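Local coordinates for LPXTG-motif cell wall anchor domain protein (Mobiluncus mulieris, PDB 5U5O), which probably serves as a giant cell-wall-anchored adhesin, of which this piece holds two Ig-like domains stiffened by intramolecular cross-links, at residues A47-Q53 with A119-Q125; L63-T68 with M99-V103; G4-T10 with K30-Y36. All blocks are in the same frame, centred on the assembly; numbering follows the deposited sequence.

Contact 1: A47-Q53 with A119-Q125; sequences AGQLYEQ and ALVVYEQ
Leu-50 and Val-122 meet on the inward face of two antiparallel strands, 47-52 and 119-125. Leu-50 CD1 lies 3.9 Å from Val-122 CG2 and also reaches Leu-120 CB. Ile-29 and Val-103 of the facing sheet close over this apolar patch. Next to it, Gly-48 leaves room for the carboxylate of Glu-124: OE1 comes 3.3 Å from Gly-48 CA. The other face is more open where Gln-49 and Gln-125 meet; Tyr-51 and Tyr-123 beside them are buried. The edge of the Tyr-51 ring points at the face of Tyr-123, a T-shaped pair with planes at 66°. The amides of Gln-49 and Gln-125 are nearly coplanar and form a two-way bond: each NE2 donates to the other OE1, 2.9 Å for Gln-125 NE2 to Gln-49 OE1. Each acceptor is met on a lone pair. Both chains bend at chi2, near 80°, which brings the amides together above the strands. Asn-153 takes a further bond from Gln-125 NE2. At the partly exposed strand end, the solvent side, a water links Glu-52 OE2 to Ala-119 N, and Glu-52 OE1 bonds to Ser-54 OG. The regular ladder makes this a central antiparallel pair in one sheet of an Ig-like β-sandwich.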
# COMPACT_ATOMS: atom_id res chain seq x y z
N ALA A 47 -14.56 15.38 16.97
CA ALA A 47 -14.81 14.21 16.10
C ALA A 47 -13.70 14.11 15.11
O ALA A 47 -13.21 15.13 14.58
CB ALA A 47 -16.12 14.36 15.37
N GLY A 48 -13.31 12.87 14.84
CA GLY A 48 -12.33 12.56 13.82
C GLY A 48 -12.87 11.52 12.84
O GLY A 48 -13.68 10.65 13.22
N GLN A 49 -12.39 11.60 11.60
CA GLN A 49 -12.69 10.61 10.57
C GLN A 49 -11.44 10.32 9.78
O GLN A 49 -10.63 11.21 9.53
CB GLN A 49 -13.79 11.06 9.61
CG GLN A 49 -15.05 11.58 10.26
CD GLN A 49 -14.93 13.03 10.70
OE1 GLN A 49 -14.35 13.88 10.00
NE2 GLN A 49 -15.49 13.34 11.87
N LEU A 50 -11.32 9.06 9.36
CA LEU A 50 -10.23 8.60 8.51
C LEU A 50 -10.76 8.33 7.11
O LEU A 50 -11.76 7.62 6.95
CB LEU A 50 -9.66 7.29 9.09
CG LEU A 50 -8.41 6.77 8.38
CD1 LEU A 50 -7.21 7.67 8.59
CD2 LEU A 50 -8.12 5.36 8.89
N TYR A 51 -10.07 8.87 6.11
CA TYR A 51 -10.45 8.70 4.71
C TYR A 51 -9.26 8.31 3.86
O TYR A 51 -8.13 8.68 4.17
CB TYR A 51 -10.93 10.04 4.14
CG TYR A 51 -12.19 10.60 4.73
CD1 TYR A 51 -13.43 10.15 4.31
CD2 TYR A 51 -12.14 11.66 5.65
CE1 TYR A 51 -14.60 10.70 4.81
CE2 TYR A 51 -13.31 12.21 6.16
CZ TYR A 51 -14.53 11.72 5.74
OH TYR A 51 -15.71 12.22 6.22
N GLU A 52 -9.51 7.59 2.77
CA GLU A 52 -8.56 7.54 1.67
C GLU A 52 -8.59 8.93 1.00
O GLU A 52 -9.66 9.55 0.86
CB GLU A 52 -8.89 6.39 0.70
CG GLU A 52 -7.90 6.22 -0.44
CD GLU A 52 -8.16 7.15 -1.61
OE1 GLU A 52 -9.34 7.38 -1.96
OE2 GLU A 52 -7.19 7.68 -2.18
N GLN A 53 -7.41 9.43 0.64
CA GLN A 53 -7.22 10.83 0.27
C GLN A 53 -8.08 11.31 -0.90
O GLN A 53 -8.62 12.41 -0.85
CB GLN A 53 -5.74 11.13 -0.02
CG GLN A 53 -5.44 12.60 -0.25
CD GLN A 53 -4.01 12.83 -0.68
OE1 GLN A 53 -3.47 12.09 -1.50
NE2 GLN A 53 -3.38 13.88 -0.14
N ALA A 119 -2.92 6.42 0.15
CA ALA A 119 -2.84 7.63 0.96
C ALA A 119 -4.09 7.79 1.82
O ALA A 119 -5.22 7.80 1.30
CB ALA A 119 -2.65 8.87 0.09
N LEU A 120 -3.87 7.94 3.12
CA LEU A 120 -4.95 8.23 4.07
C LEU A 120 -4.79 9.60 4.72
O LEU A 120 -3.69 10.12 4.85
CB LEU A 120 -4.97 7.17 5.17
CG LEU A 120 -4.97 5.72 4.71
CD1 LEU A 120 -4.95 4.76 5.89
CD2 LEU A 120 -6.19 5.41 3.85
N VAL A 121 -5.90 10.12 5.23
CA VAL A 121 -5.87 11.40 5.92
C VAL A 121 -6.97 11.46 6.97
O VAL A 121 -8.07 10.96 6.75
CB VAL A 121 -5.93 12.58 4.90
CG1 VAL A 121 -7.26 12.57 4.16
CG2 VAL A 121 -5.65 13.93 5.58
N VAL A 122 -6.65 12.10 8.09
CA VAL A 122 -7.56 12.33 9.21
C VAL A 122 -8.15 13.75 9.09
O VAL A 122 -7.41 14.72 8.81
CB VAL A 122 -6.81 12.24 10.54
CG1 VAL A 122 -7.67 12.69 11.71
CG2 VAL A 122 -6.35 10.81 10.73
N TYR A 123 -9.46 13.85 9.24
CA TYR A 123 -10.21 15.11 9.35
C TYR A 123 -10.67 15.21 10.79
O TYR A 123 -10.92 14.19 11.45
CB TYR A 123 -11.42 15.03 8.42
CG TYR A 123 -11.15 15.41 6.96
CD1 TYR A 123 -9.88 15.31 6.38
CD2 TYR A 123 -12.19 15.89 6.17
CE1 TYR A 123 -9.66 15.68 5.05
CE2 TYR A 123 -11.98 16.25 4.84
CZ TYR A 123 -10.72 16.15 4.30
OH TYR A 123 -10.53 16.51 2.98
N GLU A 124 -10.81 16.45 11.29
CA GLU A 124 -11.21 16.68 12.69
C GLU A 124 -12.13 17.90 12.77
O GLU A 124 -11.96 18.88 12.01
CB GLU A 124 -10.00 16.93 13.59
CG GLU A 124 -10.28 16.78 15.09
CD GLU A 124 -10.29 15.32 15.54
OE1 GLU A 124 -9.83 14.43 14.79
OE2 GLU A 124 -10.81 15.07 16.64
N GLN A 125 -13.11 17.83 13.66
CA GLN A 125 -13.95 19.00 13.95
C GLN A 125 -14.04 19.22 15.44
O GLN A 125 -14.02 18.25 16.25
CB GLN A 125 -15.34 18.87 13.34
CG GLN A 125 -15.36 18.52 11.85
CD GLN A 125 -15.14 17.01 11.61
OE1 GLN A 125 -15.74 16.19 12.29
NE2 GLN A 125 -14.28 16.67 10.66
O HOH W 1 -4.55 6.72 -2.16

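Contact 2: L63-T68 with M99-V103; sequences LAKAAT and MDLTV
The two sheets of the Ig-like β-sandwich face each other here, in the T-Q ester bond domain. Strand 64-68 belongs to one sheet and strand 99-103 to the other. Their directions differ by 158°, but no hydrogen bond joins them. The contact is made by side chains. Ala-64 and Ala-66 point toward the facing strand, and their small methyls let it come near. Ala-64 CB lies 3.4 Å from Thr-102 O and 4.1 Å from Leu-101 CB. Ala-66 CB approaches Asp-100 O at 3.6 Å. Leu-101 reaches in between the strands. Its CD2 methyl lies against the backbone of 64-68, 3.6 Å from Ala-66 N, and touches Ala-66 CB at 3.8 Å. With CG anti to its carbonyl carbon (chi1 -68°), the branch extends toward that backbone. Met-99 reaches across beside it. A bend at chi3 (54°) brings the CE methyl to 3.6 Å from Ala-66 O. The same methyl meets Thr-68 CG2, with the two side chains passing in opposite senses. At the far end, Leu-63 CB packs on Val-103 CG2 at 3.9 Å. Leu-108 of helix 105-109 touches both of these residues. Lys-65 points away from the contact and forms a salt bridge with Glu-139. On its own sheet the segment bonds to strand 43-52, as in Ala-66 with Gly-48. Here no hydrogen bond crosses between the segments, so the fit of methyl groups probably sets their spacing.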
# COMPACT_ATOMS: atom_id res chain seq x y z
N LEU A 63 -13.56 5.54 6.51
CA LEU A 63 -13.04 4.23 6.90
C LEU A 63 -13.17 4.00 8.40
O LEU A 63 -13.27 2.86 8.85
CB LEU A 63 -11.57 4.11 6.50
CG LEU A 63 -11.27 4.17 5.01
CD1 LEU A 63 -9.79 4.45 4.75
CD2 LEU A 63 -11.69 2.87 4.34
N ALA A 64 -13.12 5.08 9.17
CA ALA A 64 -13.25 5.02 10.62
C ALA A 64 -13.73 6.39 11.08
O ALA A 64 -13.46 7.41 10.42
CB ALA A 64 -11.92 4.73 11.26
N LYS A 65 -14.41 6.39 12.21
CA LYS A 65 -14.92 7.60 12.85
C LYS A 65 -14.79 7.48 14.36
O LYS A 65 -14.94 6.38 14.90
CB LYS A 65 -16.40 7.80 12.53
CG LYS A 65 -16.74 8.05 11.08
CD LYS A 65 -18.25 8.19 10.96
CE LYS A 65 -18.69 8.46 9.53
NZ LYS A 65 -20.13 8.82 9.48
N ALA A 66 -14.54 8.58 15.05
CA ALA A 66 -14.54 8.62 16.51
C ALA A 66 -15.04 9.97 16.97
O ALA A 66 -14.76 10.99 16.33
CB ALA A 66 -13.15 8.42 17.06
N ALA A 67 -15.71 10.01 18.12
CA ALA A 67 -16.16 11.30 18.69
C ALA A 67 -16.17 11.16 20.19
O ALA A 67 -16.34 10.05 20.71
CB ALA A 67 -17.54 11.68 18.17
N THR A 68 -15.96 12.27 20.89
CA THR A 68 -15.94 12.29 22.35
C THR A 68 -16.07 13.73 22.84
O THR A 68 -16.04 14.66 22.04
CB THR A 68 -14.65 11.65 22.92
OG1 THR A 68 -14.74 11.53 24.35
CG2 THR A 68 -13.38 12.44 22.56
N MET A 99 -7.49 10.59 20.15
CA MET A 99 -8.53 9.61 19.87
C MET A 99 -7.95 8.56 18.92
O MET A 99 -6.99 8.83 18.21
CB MET A 99 -9.81 10.22 19.29
CG MET A 99 -9.61 11.47 18.42
SD MET A 99 -11.08 11.91 17.45
CE MET A 99 -12.32 12.02 18.74
N ASP A 100 -8.52 7.36 18.96
CA ASP A 100 -8.12 6.28 18.06
C ASP A 100 -9.09 6.13 16.90
O ASP A 100 -10.30 6.21 17.09
CB ASP A 100 -8.08 4.96 18.82
CG ASP A 100 -6.90 4.84 19.77
OD1 ASP A 100 -5.91 5.59 19.67
OD2 ASP A 100 -6.93 3.86 20.56
N LEU A 101 -8.54 5.89 15.71
CA LEU A 101 -9.32 5.60 14.51
C LEU A 101 -8.85 4.24 13.97
O LEU A 101 -7.72 4.12 13.48
CB LEU A 101 -9.12 6.70 13.47
CG LEU A 101 -9.71 8.07 13.84
CD1 LEU A 101 -9.17 9.15 12.92
CD2 LEU A 101 -11.23 8.03 13.78
N THR A 102 -9.70 3.23 14.09
CA THR A 102 -9.32 1.87 13.77
C THR A 102 -9.96 1.45 12.46
O THR A 102 -11.17 1.54 12.28
CB THR A 102 -9.68 0.94 14.93
OG1 THR A 102 -8.91 1.34 16.07
CG2 THR A 102 -9.36 -0.50 14.61
N VAL A 103 -9.12 1.00 11.54
CA VAL A 103 -9.55 0.58 10.21
C VAL A 103 -9.23 -0.90 10.00
O VAL A 103 -8.13 -1.38 10.31
CB VAL A 103 -8.93 1.48 9.10
CG1 VAL A 103 -7.41 1.54 9.18
CG2 VAL A 103 -9.40 1.06 7.72

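Contact 3: G4-T10 with K30-Y36; sequences GVGTYAT and KDTVRLY
Strands 4-10 and 30-36 run antiparallel at 156°, with axes 4.5 Å apart at closest approach. They form the edge ladder of the second sheet of the Ig-like β-sandwich. Eight backbone bonds join them, from Gly-4 with Tyr-36 to Thr-10 with Lys-30. On the inward face, Val-5 CG2 packs on Val-33 CG1 and on Leu-35 CD2, both at 3.9 Å. Further along, Thr-7 CG2 sits 3.2 Å from Asp-31 OD1. Thr-7 OG1 is covalently linked to CD of Gln-160, the ester cross-link that gives this domain family its name. OG1 lies between the backbone N and the carbonyl carbon (chi1 57°), leaving CG2 to face Asp-31. Asp-31 OD2 lies close to Glu-124 OE1. On the other face, the Tyr-36 ring lies along the glycine backbone, with CE2 3.3 Å from Gly-6 N. The absence of side chains at Gly-4 and Gly-6 makes room for it. Tyr-36 OH bonds to Glu-84, which also pairs with Arg-34. Near the other end, one water bonds to Tyr-8 O at 2.9 Å, to Thr-10 OG1 and to Thr-32 OG1 at 2.7 Å.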
# COMPACT_ATOMS: atom_id res chain seq x y z
N GLY A 4 -9.38 26.95 17.58
CA GLY A 4 -8.94 26.22 16.38
C GLY A 4 -8.66 24.76 16.73
O GLY A 4 -8.63 24.40 17.90
N VAL A 5 -8.48 23.94 15.70
CA VAL A 5 -8.17 22.52 15.91
C VAL A 5 -7.15 22.10 14.86
O VAL A 5 -7.19 22.48 13.71
CB VAL A 5 -9.46 21.65 15.94
CG1 VAL A 5 -10.20 21.64 14.62
CG2 VAL A 5 -9.14 20.22 16.38
N GLY A 6 -6.24 21.24 15.31
CA GLY A 6 -5.26 20.59 14.43
C GLY A 6 -5.06 19.15 14.89
O GLY A 6 -5.55 18.75 15.95
N THR A 7 -4.35 18.36 14.08
CA THR A 7 -4.15 16.96 14.39
C THR A 7 -2.78 16.52 13.90
O THR A 7 -2.24 17.06 12.94
CB THR A 7 -5.22 16.10 13.73
OG1 THR A 7 -5.21 16.33 12.32
CG2 THR A 7 -6.60 16.30 14.29
N TYR A 8 -2.27 15.48 14.55
CA TYR A 8 -1.08 14.77 14.08
C TYR A 8 -1.40 13.27 14.13
O TYR A 8 -1.77 12.76 15.18
CB TYR A 8 0.11 15.09 14.96
CG TYR A 8 1.37 14.35 14.58
CD1 TYR A 8 1.99 14.59 13.35
CD2 TYR A 8 1.97 13.42 15.45
CE1 TYR A 8 3.16 13.94 12.98
CE2 TYR A 8 3.16 12.78 15.09
CZ TYR A 8 3.74 13.03 13.85
OH TYR A 8 4.90 12.38 13.48
N ALA A 9 -1.34 12.65 12.97
CA ALA A 9 -1.71 11.23 12.83
C ALA A 9 -0.49 10.32 12.79
O ALA A 9 0.46 10.61 12.07
CB ALA A 9 -2.52 11.04 11.58
N THR A 10 -0.53 9.22 13.55
CA THR A 10 0.53 8.22 13.52
C THR A 10 -0.08 6.83 13.60
O THR A 10 -1.24 6.68 13.99
CB THR A 10 1.52 8.38 14.69
OG1 THR A 10 0.80 8.40 15.92
CG2 THR A 10 2.30 9.66 14.57
N LYS A 30 -3.51 6.58 15.63
CA LYS A 30 -3.52 7.53 16.74
C LYS A 30 -3.70 8.95 16.17
O LYS A 30 -2.86 9.45 15.42
CB LYS A 30 -2.23 7.47 17.53
CG LYS A 30 -2.26 8.29 18.81
CD LYS A 30 -0.87 8.37 19.37
CE LYS A 30 -0.84 9.02 20.73
NZ LYS A 30 0.50 8.88 21.35
N ASP A 31 -4.81 9.57 16.56
CA ASP A 31 -5.17 10.92 16.13
C ASP A 31 -4.93 11.85 17.32
O ASP A 31 -5.73 11.91 18.23
CB ASP A 31 -6.62 10.86 15.70
CG ASP A 31 -7.22 12.22 15.39
OD1 ASP A 31 -6.50 13.27 15.25
OD2 ASP A 31 -8.46 12.16 15.24
N THR A 32 -3.74 12.44 17.34
CA THR A 32 -3.38 13.38 18.40
C THR A 32 -3.98 14.73 18.05
O THR A 32 -3.64 15.32 17.03
CB THR A 32 -1.87 13.47 18.60
OG1 THR A 32 -1.37 12.18 18.97
CG2 THR A 32 -1.49 14.41 19.70
N VAL A 33 -4.91 15.16 18.88
CA VAL A 33 -5.71 16.38 18.64
C VAL A 33 -5.14 17.57 19.41
O VAL A 33 -4.86 17.49 20.58
CB VAL A 33 -7.17 16.12 19.02
CG1 VAL A 33 -8.01 17.36 18.71
CG2 VAL A 33 -7.71 14.87 18.31
N ARG A 34 -4.93 18.66 18.66
CA ARG A 34 -4.35 19.90 19.19
C ARG A 34 -5.44 20.98 19.16
O ARG A 34 -5.95 21.31 18.09
CB ARG A 34 -3.15 20.29 18.34
CG ARG A 34 -2.13 19.19 18.10
CD ARG A 34 -1.11 19.13 19.22
NE ARG A 34 -0.13 20.24 19.15
CZ ARG A 34 0.90 20.39 19.97
NH1 ARG A 34 1.14 19.49 20.92
NH2 ARG A 34 1.74 21.43 19.86
N LEU A 35 -5.81 21.44 20.35
CA LEU A 35 -6.85 22.46 20.49
C LEU A 35 -6.20 23.81 20.74
O LEU A 35 -5.40 23.96 21.65
CB LEU A 35 -7.78 22.14 21.62
CG LEU A 35 -8.45 20.76 21.55
CD1 LEU A 35 -9.34 20.52 22.77
CD2 LEU A 35 -9.26 20.55 20.28
N TYR A 36 -6.56 24.81 19.92
CA TYR A 36 -5.89 26.14 19.89
C TYR A 36 -6.79 27.21 20.47
O TYR A 36 -7.92 27.34 20.02
CB TYR A 36 -5.51 26.51 18.47
CG TYR A 36 -4.73 25.45 17.75
CD1 TYR A 36 -3.57 24.94 18.30
CD2 TYR A 36 -5.14 24.99 16.53
CE1 TYR A 36 -2.83 23.97 17.65
CE2 TYR A 36 -4.43 23.98 15.86
CZ TYR A 36 -3.26 23.51 16.44
OH TYR A 36 -2.54 22.51 15.79
O HOH W 2 -0.34 10.88 16.78

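All three contacts lie in the N-terminal T-Q ester bond domain. Contact 3 comes first along the chain. Contact 1 follows, and both segments of contact 2 fall between its two strands. The centres of contacts 1 and 2 are about 9 Å apart, 1 and 3 about 11 Å, and 2 and 3 about 13 Å. Strand 43-52 lies between 64-71 and 118-127 in one sheet. Strand 26-36 lies between 4-10 and 94-104 in the other. Contacts 1 and 3 each join two neighbouring strands within one sheet, and contact 2 spans the two sheets. Glu-124 touches Asp-31, Thr-7 and Met-99, tying the contacts together beside the ester bond, which probably stiffens the adhesin.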